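Chaperonin-like RBCX protein 1, chloroplastic (Arabidopsis thaliana, PDB 4GR2) acts as a homodimeric chaperone in the assembly of Rubisco, the carbon-fixing enzyme of the chloroplast, and interacts with its large subunit. Local coordinates at residues A15-H18 with L19-F22; S84-A87 with K88-E92; E92-N95 with M96-L99; K102-D105 with D106-R110. The protein carries 2 engineered substitutions. All coordinates share one frame; numbering follows the deposited sequence. Where two conformers were deposited one is given.

Interaction 1: A15-H18 with L19-F22; sequences AAKH and LHDF
K17 sends CG anti to its backbone N (chi1 -177°) and bends at chi2 and chi4, which carries its ammonium round to D21; the D21 carboxylate, with CG beside its own backbone N, is turned back to meet it. The resulting salt bridge is long, NZ of K17 lying 3.5 Å from OD2 of D21, and joins i to i+4. On its way the lysine chain skirts the imidazole of H20: CE of K17 lies 3.8 Å from ND1 of H20, at the ring edge and in its plane. That nitrogen is buried against aliphatic carbon and has no polar partner in the model.

On the far side of the helix from K17 and D21, CG of L19 lies 3.4 Å from O of A15. The same oxygen accepts the amide N of L19 at 2.9 Å, the first of four successive i to i+4 bonds; the last, from N of F22 to O of H18, measures 2.8 Å. A15 and L19 both pack on M96 of the second subunit. The arrangement is a regular alpha-helical stretch of helix 11-35, with an i to i+4 salt bridge and a dimer-facing side, in the all-helical RbcX fold.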
ATOM      1  N   ALA B  15       4.822  -3.518  -2.579  1.00 40.71           N
ATOM      2  CA  ALA B  15       3.391  -3.688  -2.357  1.00 42.91           C
ATOM      3  C   ALA B  15       3.146  -4.856  -1.405  1.00 43.48           C
ATOM      4  O   ALA B  15       2.252  -4.799  -0.546  1.00 40.29           O
ATOM      5  CB  ALA B  15       2.698  -3.960  -3.677  1.00 37.31           C
ATOM      6  N   ALA B  16       3.932  -5.916  -1.592  1.00 42.40           N
ATOM      7  CA  ALA B  16       3.855  -7.133  -0.764  1.00 42.14           C
ATOM      8  C   ALA B  16       4.094  -6.875   0.736  1.00 46.29           C
ATOM      9  O   ALA B  16       3.384  -7.414   1.604  1.00 44.39           O
ATOM     10  CB  ALA B  16       4.852  -8.143  -1.281  1.00 43.68           C
ATOM     11  N   LYS B  17       5.096  -6.048   1.036  1.00 47.94           N
ATOM     12  CA  LYS B  17       5.405  -5.661   2.419  1.00 43.24           C
ATOM     13  C   LYS B  17       4.301  -4.774   2.991  1.00 49.15           C
ATOM     14  O   LYS B  17       3.958  -4.887   4.160  1.00 42.71           O
ATOM     15  CB  LYS B  17       6.752  -4.922   2.489  1.00 49.05           C
ATOM     16  CG  LYS B  17       7.175  -4.536   3.930  1.00 59.02           C
ATOM     17  CD  LYS B  17       7.522  -5.777   4.789  1.00 59.13           C
ATOM     18  CE  LYS B  17       7.467  -5.469   6.298  1.00 60.55           C
ATOM     19  NZ  LYS B  17       8.008  -4.107   6.626  1.00 60.84           N
ATOM     20  N   HIS B  18       3.760  -3.866   2.182  0.90 41.43           N
ATOM     21  CA  HIS B  18       2.615  -3.061   2.614  0.55 44.36           C
ATOM     22  C   HIS B  18       1.396  -3.922   2.921  0.61 40.59           C
ATOM     23  O   HIS B  18       0.704  -3.691   3.909  1.00 40.77           O
ATOM     24  CB  HIS B  18       2.210  -1.982   1.589  0.55 44.57           C
ATOM     25  CG  HIS B  18       1.020  -1.177   2.026  0.55 47.41           C
ATOM     26  ND1 HIS B  18       1.073  -0.282   3.071  0.55 51.85           N
ATOM     27  CD2 HIS B  18      -0.263  -1.172   1.593  0.55 50.55           C
ATOM     28  CE1 HIS B  18      -0.120   0.262   3.247  0.55 47.79           C
ATOM     29  NE2 HIS B  18      -0.949  -0.262   2.364  0.55 47.71           N
ATOM     30  N   LEU B  19       1.124  -4.922   2.076  1.00 42.06           N
ATOM     31  CA  LEU B  19       0.009  -5.836   2.348  1.00 41.89           C
ATOM     32  C   LEU B  19       0.223  -6.629   3.658  1.00 37.78           C
ATOM     33  O   LEU B  19      -0.673  -6.706   4.505  1.00 41.49           O
ATOM     34  CB  LEU B  19      -0.223  -6.772   1.159  1.00 45.75           C
ATOM     35  CG  LEU B  19      -0.880  -5.988   0.012  1.00 45.94           C
ATOM     36  CD1 LEU B  19      -0.822  -6.790  -1.285  1.00 52.29           C
ATOM     37  CD2 LEU B  19      -2.325  -5.612   0.388  1.00 42.14           C
ATOM     38  N   HIS B  20       1.426  -7.173   3.819  1.00 41.10           N
ATOM     39  CA  HIS B  20       1.816  -7.881   5.051  1.00 44.71           C
ATOM     40  C   HIS B  20       1.413  -7.061   6.291  1.00 44.92           C
ATOM     41  O   HIS B  20       0.646  -7.524   7.142  1.00 42.62           O
ATOM     42  CB  HIS B  20       3.329  -8.184   5.009  1.00 44.69           C
ATOM     43  CG  HIS B  20       3.870  -8.799   6.268  1.00 53.83           C
ATOM     44  ND1 HIS B  20       4.934  -8.261   6.963  1.00 50.76           N
ATOM     45  CD2 HIS B  20       3.501  -9.907   6.951  1.00 51.93           C
ATOM     46  CE1 HIS B  20       5.191  -9.002   8.024  1.00 48.02           C
ATOM     47  NE2 HIS B  20       4.331 -10.005   8.043  1.00 59.57           N
ATOM     48  N   ASP B  21       1.882  -5.813   6.347  1.00 42.42           N
ATOM     49  CA  ASP B  21       1.560  -4.931   7.462  1.00 44.13           C
ATOM     50  C   ASP B  21       0.080  -4.632   7.528  1.00 39.82           C
ATOM     51  O   ASP B  21      -0.497  -4.586   8.623  1.00 42.51           O
ATOM     52  CB  ASP B  21       2.372  -3.622   7.409  1.00 50.13           C
ATOM     53  CG  ASP B  21       3.827  -3.823   7.795  1.00 56.35           C
ATOM     54  OD1 ASP B  21       4.101  -4.716   8.641  1.00 52.72           O
ATOM     55  OD2 ASP B  21       4.690  -3.089   7.253  1.00 56.55           O
ATOM     56  N   PHE B  22      -0.535  -4.412   6.367  1.00 40.97           N
ATOM     57  CA  PHE B  22      -1.990  -4.231   6.312  1.00 44.61           C
ATOM     58  C   PHE B  22      -2.729  -5.456   6.908  1.00 39.87           C
ATOM     59  O   PHE B  22      -3.691  -5.299   7.649  1.00 40.84           O
ATOM     60  CB  PHE B  22      -2.468  -3.953   4.872  1.00 43.51           C
ATOM     61  CG  PHE B  22      -3.934  -3.619   4.780  1.00 45.01           C
ATOM     62  CD1 PHE B  22      -4.458  -2.539   5.491  1.00 49.29           C
ATOM     63  CD2 PHE B  22      -4.797  -4.397   4.012  1.00 45.03           C
ATOM     64  CE1 PHE B  22      -5.819  -2.232   5.426  1.00 51.96           C
ATOM     65  CE2 PHE B  22      -6.159  -4.091   3.938  1.00 43.81           C
ATOM     66  CZ  PHE B  22      -6.667  -3.023   4.637  1.00 47.87           C
TER

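Interaction 2: S84-A87 with K88-E92; sequences SAYA and KNDFE. Engineered in segment 84-87: A87 (natural residue Cys).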
ATOM      1  N   SER B  84      -2.728 -14.958   9.101  1.00 49.89           N
ATOM      2  CA  SER B  84      -2.368 -15.928   8.065  1.00 57.85           C
ATOM      3  C   SER B  84      -3.624 -16.450   7.361  1.00 55.84           C
ATOM      4  O   SER B  84      -3.690 -16.521   6.123  1.00 50.58           O
ATOM      5  CB  SER B  84      -1.551 -17.087   8.634  1.00 53.70           C
ATOM      6  OG  SER B  84      -0.981 -17.836   7.576  1.00 62.46           O
ATOM      7  N   ALA B  85      -4.625 -16.785   8.165  1.00 51.64           N
ATOM      8  CA  ALA B  85      -5.870 -17.315   7.649  1.00 59.69           C
ATOM      9  C   ALA B  85      -6.607 -16.282   6.808  1.00 53.56           C
ATOM     10  O   ALA B  85      -7.112 -16.610   5.741  1.00 53.59           O
ATOM     11  CB  ALA B  85      -6.755 -17.835   8.787  1.00 51.84           C
ATOM     12  N   TYR B  86      -6.677 -15.044   7.289  1.00 54.91           N
ATOM     13  CA  TYR B  86      -7.363 -13.985   6.550  1.00 52.16           C
ATOM     14  C   TYR B  86      -6.786 -13.780   5.144  1.00 49.32           C
ATOM     15  O   TYR B  86      -7.519 -13.751   4.149  1.00 50.50           O
ATOM     16  CB  TYR B  86      -7.333 -12.661   7.298  1.00 49.91           C
ATOM     17  CG  TYR B  86      -8.049 -11.593   6.519  1.00 51.64           C
ATOM     18  CD1 TYR B  86      -9.431 -11.616   6.409  1.00 51.34           C
ATOM     19  CD2 TYR B  86      -7.350 -10.587   5.846  1.00 50.66           C
ATOM     20  CE1 TYR B  86     -10.106 -10.667   5.679  1.00 52.41           C
ATOM     21  CE2 TYR B  86      -8.025  -9.620   5.106  1.00 47.99           C
ATOM     22  CZ  TYR B  86      -9.402  -9.670   5.026  1.00 53.22           C
ATOM     23  OH  TYR B  86     -10.107  -8.731   4.312  1.00 52.39           O
ATOM     24  N   ALA B  87      -5.466 -13.656   5.081  1.00 48.16           N
ATOM     25  CA  ALA B  87      -4.763 -13.348   3.853  1.00 50.44           C
ATOM     26  C   ALA B  87      -4.864 -14.504   2.846  1.00 54.55           C
ATOM     27  O   ALA B  87      -5.075 -14.297   1.645  1.00 44.42           O
ATOM     28  CB  ALA B  87      -3.309 -13.032   4.168  1.00 44.64           C
ATOM     29  N   LYS B  88      -4.709 -15.725   3.343  1.00 50.33           N
ATOM     30  CA  LYS B  88      -4.656 -16.892   2.466  1.00 47.97           C
ATOM     31  C   LYS B  88      -6.037 -17.435   2.119  1.00 50.61           C
ATOM     32  O   LYS B  88      -6.174 -18.206   1.165  1.00 58.23           O
ATOM     33  CB  LYS B  88      -3.802 -17.988   3.091  1.00 50.25           C
ATOM     34  CG  LYS B  88      -2.319 -17.698   3.080  1.00 46.32           C
ATOM     35  CD  LYS B  88      -1.584 -18.586   4.077  1.00 51.96           C
ATOM     36  CE  LYS B  88      -0.078 -18.488   3.878  1.00 55.05           C
ATOM     37  NZ  LYS B  88       0.644 -19.505   4.695  1.00 61.53           N
ATOM     38  N   ASN B  89      -7.061 -17.026   2.869  1.00 48.88           N
ATOM     39  CA  ASN B  89      -8.368 -17.662   2.757  1.00 51.53           C
ATOM     40  C   ASN B  89      -9.533 -16.704   2.546  1.00 54.14           C
ATOM     41  O   ASN B  89     -10.445 -17.003   1.783  1.00 65.92           O
ATOM     42  CB  ASN B  89      -8.648 -18.583   3.968  1.00 53.61           C
ATOM     43  CG  ASN B  89      -7.604 -19.715   4.128  1.00 55.56           C
ATOM     44  OD1 ASN B  89      -7.066 -20.242   3.144  1.00 62.16           O
ATOM     45  ND2 ASN B  89      -7.333 -20.096   5.378  1.00 65.83           N
ATOM     46  N   ASP B  90      -9.519 -15.554   3.201  1.00 44.76           N
ATOM     47  CA  ASP B  90     -10.691 -14.678   3.149  1.00 46.54           C
ATOM     48  C   ASP B  90     -10.521 -13.450   2.247  1.00 55.24           C
ATOM     49  O   ASP B  90     -11.460 -13.065   1.552  1.00 49.96           O
ATOM     50  CB  ASP B  90     -11.067 -14.201   4.546  1.00 42.61           C
ATOM     51  CG  ASP B  90     -11.395 -15.342   5.460  1.00 56.91           C
ATOM     52  OD1 ASP B  90     -11.790 -16.402   4.927  1.00 53.05           O
ATOM     53  OD2 ASP B  90     -11.257 -15.183   6.688  1.00 60.92           O
ATOM     54  N   PHE B  91      -9.352 -12.814   2.310  1.00 51.89           N
ATOM     55  CA  PHE B  91      -9.099 -11.591   1.547  1.00 48.78           C
ATOM     56  C   PHE B  91      -9.365 -11.821   0.062  1.00 50.70           C
ATOM     57  O   PHE B  91      -8.805 -12.739  -0.547  1.00 45.49           O
ATOM     58  CB  PHE B  91      -7.658 -11.117   1.732  1.00 43.40           C
ATOM     59  CG  PHE B  91      -7.379  -9.739   1.144  1.00 43.17           C
ATOM     60  CD1 PHE B  91      -7.949  -8.607   1.707  1.00 39.71           C
ATOM     61  CD2 PHE B  91      -6.509  -9.585   0.062  1.00 44.67           C
ATOM     62  CE1 PHE B  91      -7.682  -7.326   1.190  1.00 43.85           C
ATOM     63  CE2 PHE B  91      -6.221  -8.308  -0.452  1.00 44.06           C
ATOM     64  CZ  PHE B  91      -6.817  -7.178   0.126  1.00 39.50           C
ATOM     65  N   GLU B  92     -10.203 -10.970  -0.524  1.00 54.58           N
ATOM     66  CA  GLU B  92     -10.584 -11.147  -1.924  1.00 49.18           C
ATOM     67  C   GLU B  92      -9.601 -10.469  -2.867  1.00 47.40           C
ATOM     68  O   GLU B  92      -9.847  -9.368  -3.353  1.00 47.25           O
ATOM     69  CB  GLU B  92     -12.024 -10.681  -2.149  1.00 46.03           C
ATOM     70  CG  GLU B  92     -13.056 -11.557  -1.445  1.00 61.70           C
ATOM     71  CD  GLU B  92     -14.379 -10.854  -1.256  1.00 66.35           C
ATOM     72  OE1 GLU B  92     -15.224 -11.364  -0.493  1.00 65.98           O
ATOM     73  OE2 GLU B  92     -14.569  -9.783  -1.869  1.00 63.95           O
TER
HETATM   74  O   HOH W   1      -7.168 -15.105   0.154  1.00 42.07           O
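Y86 and F91 meet where helix 70-90 gives way to a turn, both rings leaving with CG anti to the backbone N (chi1 -180° for Y86). Their planes stand 59° apart with centroids separated by 5.8 Å, an oblique aromatic pair. The nearest carbon contact is CE2 of Y86 to CD1 of F91 at 3.5 Å, while the phenol OH lies at the F91 ring edge, in its plane. The F91 backbone passes over one tyrosine face, and CB of D90 approaches CD1 of Y86 at 3.6 Å.

K88 has CG beside its backbone N and runs extended past S84, its CD 3.6 Å from OG of S84, to a salt bridge with D105 of the second subunit. A87 is an engineered substitution for cysteine, and its methyl packs on F23.

The backbone widens into a pi-type turn in which O of Y86 accepts two amides, N of F91 at 2.8 Å on a nearly straight bond and N of D90 at 2.9 Å from above the carbonyl plane. Chemically, the turn is held by this twice-accepting carbonyl and by a water donating to O of A87 and O of F91, with the Y86-F91 ring pair packed beside it.

Interaction 3: E92-N95 with M96-L99; sequences EWDN and MKRL
W93 and M96 form the close-packed side of this first turn of helix 93-118. Their side chains run side by side in the same direction, and the bend at chi3 of M96 (61°) brings its methyl CE to 3.4 Å from CE3 of the indole. The sulfur stands farther off, SD lying 5.5 Å from the centroid of the six-membered ring and obliquely placed, a Met-aromatic contact made chiefly through the methyl. F91 meets the indole edge-to-face, and the indole NE1 is hydrogen-bonded to O of A87, so the ring is fixed at its polar end as well.

The outer side is polar and looser. D94 and K97 lie alongside each other with OD1 of D94 still 5.0 Å from NZ of K97, whereas the lysine makes a cation-pi contact with W93 of the second subunit. N95 crosses R98, and its OD1 lies in the guanidinium plane, accepting NH2 of R98 at 3.1 Å and, more weakly, NE of R98 at 3.4 Å. An alanine in place of N95 would remove this acceptor, and the R98 guanidinium is likely to be set free to swing into solvent. N of M96 bonds to O of the N-cap residue E92 at 2.9 Å, the start of the i to i+4 series. This is the N-terminal turn of an alpha helix, one flank against the aromatic cluster at the interhelix turn.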
ATOM      1  N   GLU B  92     -10.203 -10.970  -0.524  1.00 54.58           N
ATOM      2  CA  GLU B  92     -10.584 -11.147  -1.924  1.00 49.18           C
ATOM      3  C   GLU B  92      -9.601 -10.469  -2.867  1.00 47.40           C
ATOM      4  O   GLU B  92      -9.847  -9.368  -3.353  1.00 47.25           O
ATOM      5  CB  GLU B  92     -12.024 -10.681  -2.149  1.00 46.03           C
ATOM      6  CG  GLU B  92     -13.056 -11.557  -1.445  1.00 61.70           C
ATOM      7  CD  GLU B  92     -14.379 -10.854  -1.256  1.00 66.35           C
ATOM      8  OE1 GLU B  92     -15.224 -11.364  -0.493  1.00 65.98           O
ATOM      9  OE2 GLU B  92     -14.569  -9.783  -1.869  1.00 63.95           O
ATOM     10  N   TRP B  93      -8.494 -11.164  -3.118  1.00 47.69           N
ATOM     11  CA  TRP B  93      -7.383 -10.666  -3.922  1.00 46.45           C
ATOM     12  C   TRP B  93      -7.822 -10.104  -5.269  1.00 50.94           C
ATOM     13  O   TRP B  93      -7.518  -8.960  -5.592  1.00 43.74           O
ATOM     14  CB  TRP B  93      -6.337 -11.774  -4.124  1.00 48.44           C
ATOM     15  CG  TRP B  93      -5.538 -12.046  -2.871  1.00 45.44           C
ATOM     16  CD1 TRP B  93      -5.820 -12.955  -1.883  1.00 48.97           C
ATOM     17  CD2 TRP B  93      -4.339 -11.370  -2.471  1.00 49.93           C
ATOM     18  NE1 TRP B  93      -4.853 -12.895  -0.895  1.00 42.73           N
ATOM     19  CE2 TRP B  93      -3.934 -11.929  -1.239  1.00 51.00           C
ATOM     20  CE3 TRP B  93      -3.557 -10.348  -3.050  1.00 39.92           C
ATOM     21  CZ2 TRP B  93      -2.790 -11.493  -0.563  1.00 48.32           C
ATOM     22  CZ3 TRP B  93      -2.413  -9.926  -2.382  1.00 43.39           C
ATOM     23  CH2 TRP B  93      -2.043 -10.494  -1.147  1.00 44.15           C
ATOM     24  N   ASP B  94      -8.549 -10.902  -6.044  1.00 41.68           N
ATOM     25  CA  ASP B  94      -8.960 -10.475  -7.373  1.00 45.51           C
ATOM     26  C   ASP B  94      -9.953  -9.321  -7.361  1.00 51.51           C
ATOM     27  O   ASP B  94      -9.916  -8.448  -8.239  1.00 50.81           O
ATOM     28  CB  ASP B  94      -9.452 -11.651  -8.210  1.00 52.45           C
ATOM     29  CG  ASP B  94      -8.346 -12.222  -9.061  1.00 69.62           C
ATOM     30  OD1 ASP B  94      -7.994 -11.590 -10.099  1.00 66.04           O
ATOM     31  OD2 ASP B  94      -7.803 -13.277  -8.668  1.00 71.10           O
ATOM     32  N   ASN B  95     -10.829  -9.308  -6.366  1.00 43.46           N
ATOM     33  CA  ASN B  95     -11.652  -8.139  -6.122  1.00 48.40           C
ATOM     34  C   ASN B  95     -10.805  -6.874  -5.854  1.00 52.81           C
ATOM     35  O   ASN B  95     -11.106  -5.789  -6.373  1.00 44.38           O
ATOM     36  CB  ASN B  95     -12.596  -8.405  -4.965  1.00 50.64           C
ATOM     37  CG  ASN B  95     -13.728  -7.415  -4.912  1.00 63.11           C
ATOM     38  OD1 ASN B  95     -14.364  -7.135  -5.931  1.00 71.21           O
ATOM     39  ND2 ASN B  95     -13.986  -6.860  -3.723  1.00 66.72           N
ATOM     40  N   MET B  96      -9.748  -7.022  -5.057  1.00 45.76           N
ATOM     41  CA  MET B  96      -8.828  -5.910  -4.777  1.00 47.25           C
ATOM     42  C   MET B  96      -8.238  -5.380  -6.082  1.00 48.85           C
ATOM     43  O   MET B  96      -8.178  -4.170  -6.305  1.00 40.08           O
ATOM     44  CB  MET B  96      -7.677  -6.350  -3.848  1.00 48.06           C
ATOM     45  CG  MET B  96      -6.532  -5.294  -3.688  1.00 40.51           C
ATOM     46  SD  MET B  96      -5.018  -5.857  -2.856  1.00 46.65           S
ATOM     47  CE  MET B  96      -4.500  -7.183  -3.974  1.00 46.37           C
ATOM     48  N   LYS B  97      -7.778  -6.303  -6.922  1.00 45.10           N
ATOM     49  CA  LYS B  97      -7.165  -5.954  -8.198  1.00 45.70           C
ATOM     50  C   LYS B  97      -8.169  -5.194  -9.051  1.00 48.02           C
ATOM     51  O   LYS B  97      -7.845  -4.151  -9.596  1.00 43.53           O
ATOM     52  CB  LYS B  97      -6.707  -7.209  -8.940  1.00 41.30           C
ATOM     53  CG  LYS B  97      -6.110  -6.941 -10.318  1.00 44.39           C
ATOM     54  CD  LYS B  97      -5.800  -8.251 -11.036  1.00 47.79           C
ATOM     55  CE  LYS B  97      -4.773  -8.074 -12.143  1.00 47.95           C
ATOM     56  NZ  LYS B  97      -4.653  -9.321 -12.994  1.00 55.42           N
ATOM     57  N   ARG B  98      -9.390  -5.720  -9.137  1.00 45.16           N
ATOM     58  CA  ARG B  98     -10.465  -5.094  -9.892  1.00 49.20           C
ATOM     59  C   ARG B  98     -10.800  -3.678  -9.438  1.00 47.85           C
ATOM     60  O   ARG B  98     -11.069  -2.797 -10.250  1.00 42.72           O
ATOM     61  CB  ARG B  98     -11.723  -5.937  -9.795  1.00 49.66           C
ATOM     62  CG  ARG B  98     -12.821  -5.452 -10.699  1.00 54.93           C
ATOM     63  CD  ARG B  98     -14.086  -6.245 -10.488  1.00 67.28           C
ATOM     64  NE  ARG B  98     -14.627  -6.029  -9.149  1.00 71.26           N
ATOM     65  CZ  ARG B  98     -15.375  -4.985  -8.806  1.00 71.27           C
ATOM     66  NH1 ARG B  98     -15.663  -4.047  -9.704  1.00 76.17           N
ATOM     67  NH2 ARG B  98     -15.832  -4.877  -7.563  1.00 64.77           N
ATOM     68  N   LEU B  99     -10.828  -3.475  -8.131  1.00 46.45           N
ATOM     69  CA  LEU B  99     -11.096  -2.164  -7.565  1.00 40.96           C
ATOM     70  C   LEU B  99      -9.963  -1.162  -7.852  1.00 42.06           C
ATOM     71  O   LEU B  99     -10.205   0.041  -8.021  1.00 42.15           O
ATOM     72  CB  LEU B  99     -11.326  -2.289  -6.060  1.00 49.53           C
ATOM     73  CG  LEU B  99     -12.625  -2.979  -5.666  1.00 54.77           C
ATOM     74  CD1 LEU B  99     -12.790  -2.962  -4.160  1.00 53.29           C
ATOM     75  CD2 LEU B  99     -13.780  -2.270  -6.333  1.00 56.77           C
TER

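Interaction 4: K102-D105 with D106-R110; sequences KNVD and DSNTR
K102 and D106 cross at a slant on the surface of helix 93-118. The lysine starts with CG anti to its backbone N and turns at chi4 (-65°), laying its aliphatic chain beside the carboxylate before NZ of K102 meets OD2 of D106 at 2.8 Å. This salt bridge uses the syn lone pair of OD2, and CG of K102 comes within 3.6 Å of the same oxygen. Replacing D106 by a leucine would probably leave the K102 ammonium without its charged mate, able to wander in solvent.

T109 turns OG1 beside its own backbone N (chi1 -66°), which directs the hydroxyl back to O of D105 at 3.2 Å. The amide N of T109 reaches that oxygen at 3.1 Å from the opposite face of the carbonyl plane. R110 folds back, placing its guanidinium face over O of D106; a water that donates to O of N103 lies at the edge of the group, its link to NH2 of R110 being weak.

S107, turned away from K102, hydrogen-bonds to D59 and R83 of the second subunit. Chemically, a charge pair and a backbone-directed hydroxyl act within the helix, while S107 binds the partner subunit.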
ATOM      1  N   LYS B 102     -10.346  -0.085 -11.315  1.00 38.18           N
ATOM      2  CA  LYS B 102     -11.434   0.873 -11.366  1.00 42.92           C
ATOM      3  C   LYS B 102     -10.991   2.245 -10.823  1.00 44.51           C
ATOM      4  O   LYS B 102     -11.377   3.284 -11.370  1.00 40.90           O
ATOM      5  CB  LYS B 102     -12.650   0.375 -10.606  1.00 44.73           C
ATOM      6  CG  LYS B 102     -13.902   1.205 -10.856  1.00 52.32           C
ATOM      7  CD  LYS B 102     -14.879   1.077  -9.693  1.00 57.20           C
ATOM      8  CE  LYS B 102     -16.310   1.354 -10.129  1.00 62.57           C
ATOM      9  NZ  LYS B 102     -16.513   2.757 -10.580  1.00 62.09           N
ATOM     10  N   ASN B 103     -10.203   2.247  -9.743  1.00 40.29           N
ATOM     11  CA  ASN B 103      -9.717   3.495  -9.154  1.00 41.57           C
ATOM     12  C   ASN B 103      -8.844   4.268 -10.144  1.00 38.63           C
ATOM     13  O   ASN B 103      -8.970   5.479 -10.288  1.00 39.71           O
ATOM     14  CB  ASN B 103      -8.906   3.221  -7.876  1.00 40.12           C
ATOM     15  CG  ASN B 103      -9.783   2.928  -6.669  1.00 43.30           C
ATOM     16  OD1 ASN B 103     -10.962   3.263  -6.654  1.00 43.84           O
ATOM     17  ND2 ASN B 103      -9.198   2.310  -5.639  1.00 44.52           N
ATOM     18  N   VAL B 104      -7.946   3.547 -10.808  1.00 41.89           N
ATOM     19  CA  VAL B 104      -7.048   4.153 -11.783  1.00 41.46           C
ATOM     20  C   VAL B 104      -7.815   4.689 -12.983  1.00 45.07           C
ATOM     21  O   VAL B 104      -7.582   5.835 -13.409  1.00 41.80           O
ATOM     22  CB  VAL B 104      -5.982   3.171 -12.220  1.00 42.27           C
ATOM     23  CG1 VAL B 104      -5.197   3.731 -13.377  1.00 41.05           C
ATOM     24  CG2 VAL B 104      -5.052   2.903 -11.056  1.00 43.73           C
ATOM     25  N   ASP B 105      -8.748   3.881 -13.494  1.00 39.22           N
ATOM     26  CA  ASP B 105      -9.600   4.272 -14.617  1.00 44.64           C
ATOM     27  C   ASP B 105     -10.457   5.479 -14.269  1.00 42.00           C
ATOM     28  O   ASP B 105     -10.503   6.435 -15.023  1.00 39.19           O
ATOM     29  CB  ASP B 105     -10.521   3.122 -15.043  1.00 46.05           C
ATOM     30  CG  ASP B 105      -9.780   1.996 -15.756  1.00 54.99           C
ATOM     31  OD1 ASP B 105      -8.598   2.184 -16.156  1.00 59.01           O
ATOM     32  OD2 ASP B 105     -10.403   0.921 -15.939  1.00 59.71           O
ATOM     33  N   ASP B 106     -11.146   5.428 -13.130  1.00 43.56           N
ATOM     34  CA  ASP B 106     -11.965   6.557 -12.693  1.00 40.99           C
ATOM     35  C   ASP B 106     -11.148   7.809 -12.373  1.00 42.84           C
ATOM     36  O   ASP B 106     -11.613   8.937 -12.598  1.00 39.28           O
ATOM     37  CB  ASP B 106     -12.797   6.191 -11.474  1.00 42.09           C
ATOM     38  CG  ASP B 106     -13.878   5.196 -11.799  1.00 50.71           C
ATOM     39  OD1 ASP B 106     -14.023   4.851 -12.990  1.00 51.72           O
ATOM     40  OD2 ASP B 106     -14.568   4.759 -10.860  1.00 58.66           O
ATOM     41  N   SER B 107      -9.944   7.615 -11.837  1.00 36.69           N
ATOM     42  CA  SER B 107      -9.064   8.762 -11.574  1.00 37.07           C
ATOM     43  C   SER B 107      -8.688   9.477 -12.886  1.00 39.57           C
ATOM     44  O   SER B 107      -8.762  10.715 -12.996  1.00 38.46           O
ATOM     45  CB  SER B 107      -7.794   8.315 -10.835  1.00 37.21           C
ATOM     46  OG  SER B 107      -6.738   9.256 -11.050  1.00 38.00           O
ATOM     47  N   ASN B 108      -8.277   8.691 -13.880  1.00 42.26           N
ATOM     48  CA  ASN B 108      -7.956   9.201 -15.219  0.57 38.32           C
ATOM     49  C   ASN B 108      -9.094  10.034 -15.767  1.00 41.36           C
ATOM     50  O   ASN B 108      -8.918  11.160 -16.218  1.00 38.35           O
ATOM     51  CB  ASN B 108      -7.769   8.045 -16.205  0.57 36.30           C
ATOM     52  CG  ASN B 108      -6.431   7.384 -16.096  0.57 34.28           C
ATOM     53  OD1 ASN B 108      -5.521   7.903 -15.467  0.57 39.58           O
ATOM     54  ND2 ASN B 108      -6.298   6.219 -16.723  0.57 40.24           N
ATOM     55  N   THR B 109     -10.280   9.427 -15.753  1.00 42.08           N
ATOM     56  CA  THR B 109     -11.501  10.074 -16.226  1.00 44.25           C
ATOM     57  C   THR B 109     -11.809  11.392 -15.521  1.00 42.12           C
ATOM     58  O   THR B 109     -12.108  12.399 -16.150  1.00 42.36           O
ATOM     59  CB  THR B 109     -12.702   9.115 -16.041  1.00 42.24           C
ATOM     60  OG1 THR B 109     -12.516   8.001 -16.910  1.00 47.66           O
ATOM     61  CG2 THR B 109     -14.001   9.804 -16.424  1.00 54.81           C
ATOM     62  N   ARG B 110     -11.755  11.369 -14.200  1.00 40.95           N
ATOM     63  CA  ARG B 110     -12.114  12.525 -13.405  1.00 40.19           C
ATOM     64  C   ARG B 110     -11.105  13.656 -13.577  1.00 40.33           C
ATOM     65  O   ARG B 110     -11.491  14.819 -13.731  1.00 34.87           O
ATOM     66  CB  ARG B 110     -12.252  12.109 -11.943  1.00 42.92           C
ATOM     67  CG  ARG B 110     -12.511  13.245 -10.959  1.00 47.62           C
ATOM     68  CD  ARG B 110     -12.783  12.659  -9.574  1.00 57.21           C
ATOM     69  NE  ARG B 110     -11.876  11.538  -9.292  1.00 67.35           N
ATOM     70  CZ  ARG B 110     -12.226  10.262  -9.100  1.00 57.42           C
ATOM     71  NH1 ARG B 110     -13.496   9.882  -9.138  1.00 62.03           N
ATOM     72  NH2 ARG B 110     -11.282   9.358  -8.867  1.00 53.19           N
TER
HETATM   73  O   HOH W   2     -10.387   6.999  -8.571  1.00 46.89           O

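Overall arrangement
All four contacts are local, within or at the end of helices, and all touch the second subunit, yet they differ in burial. Interactions 1 and 2 are partly buried, their centres about 7 and 12 Å from the centre of the chain; interaction 3 is a surface contact. Interaction 4 is partly buried although its centre is about 24 Å out, consistent with cover from the partner subunit. Interactions 3 and 4 share helix 93-118, and interactions 2 and 3 share E92. Packing of L19 on W93 and of F91 on M96, with a probable hydrogen bond from W93 to O of A87, joins the first three. Along the projecting helix, charge and hydroxyl pairing take over.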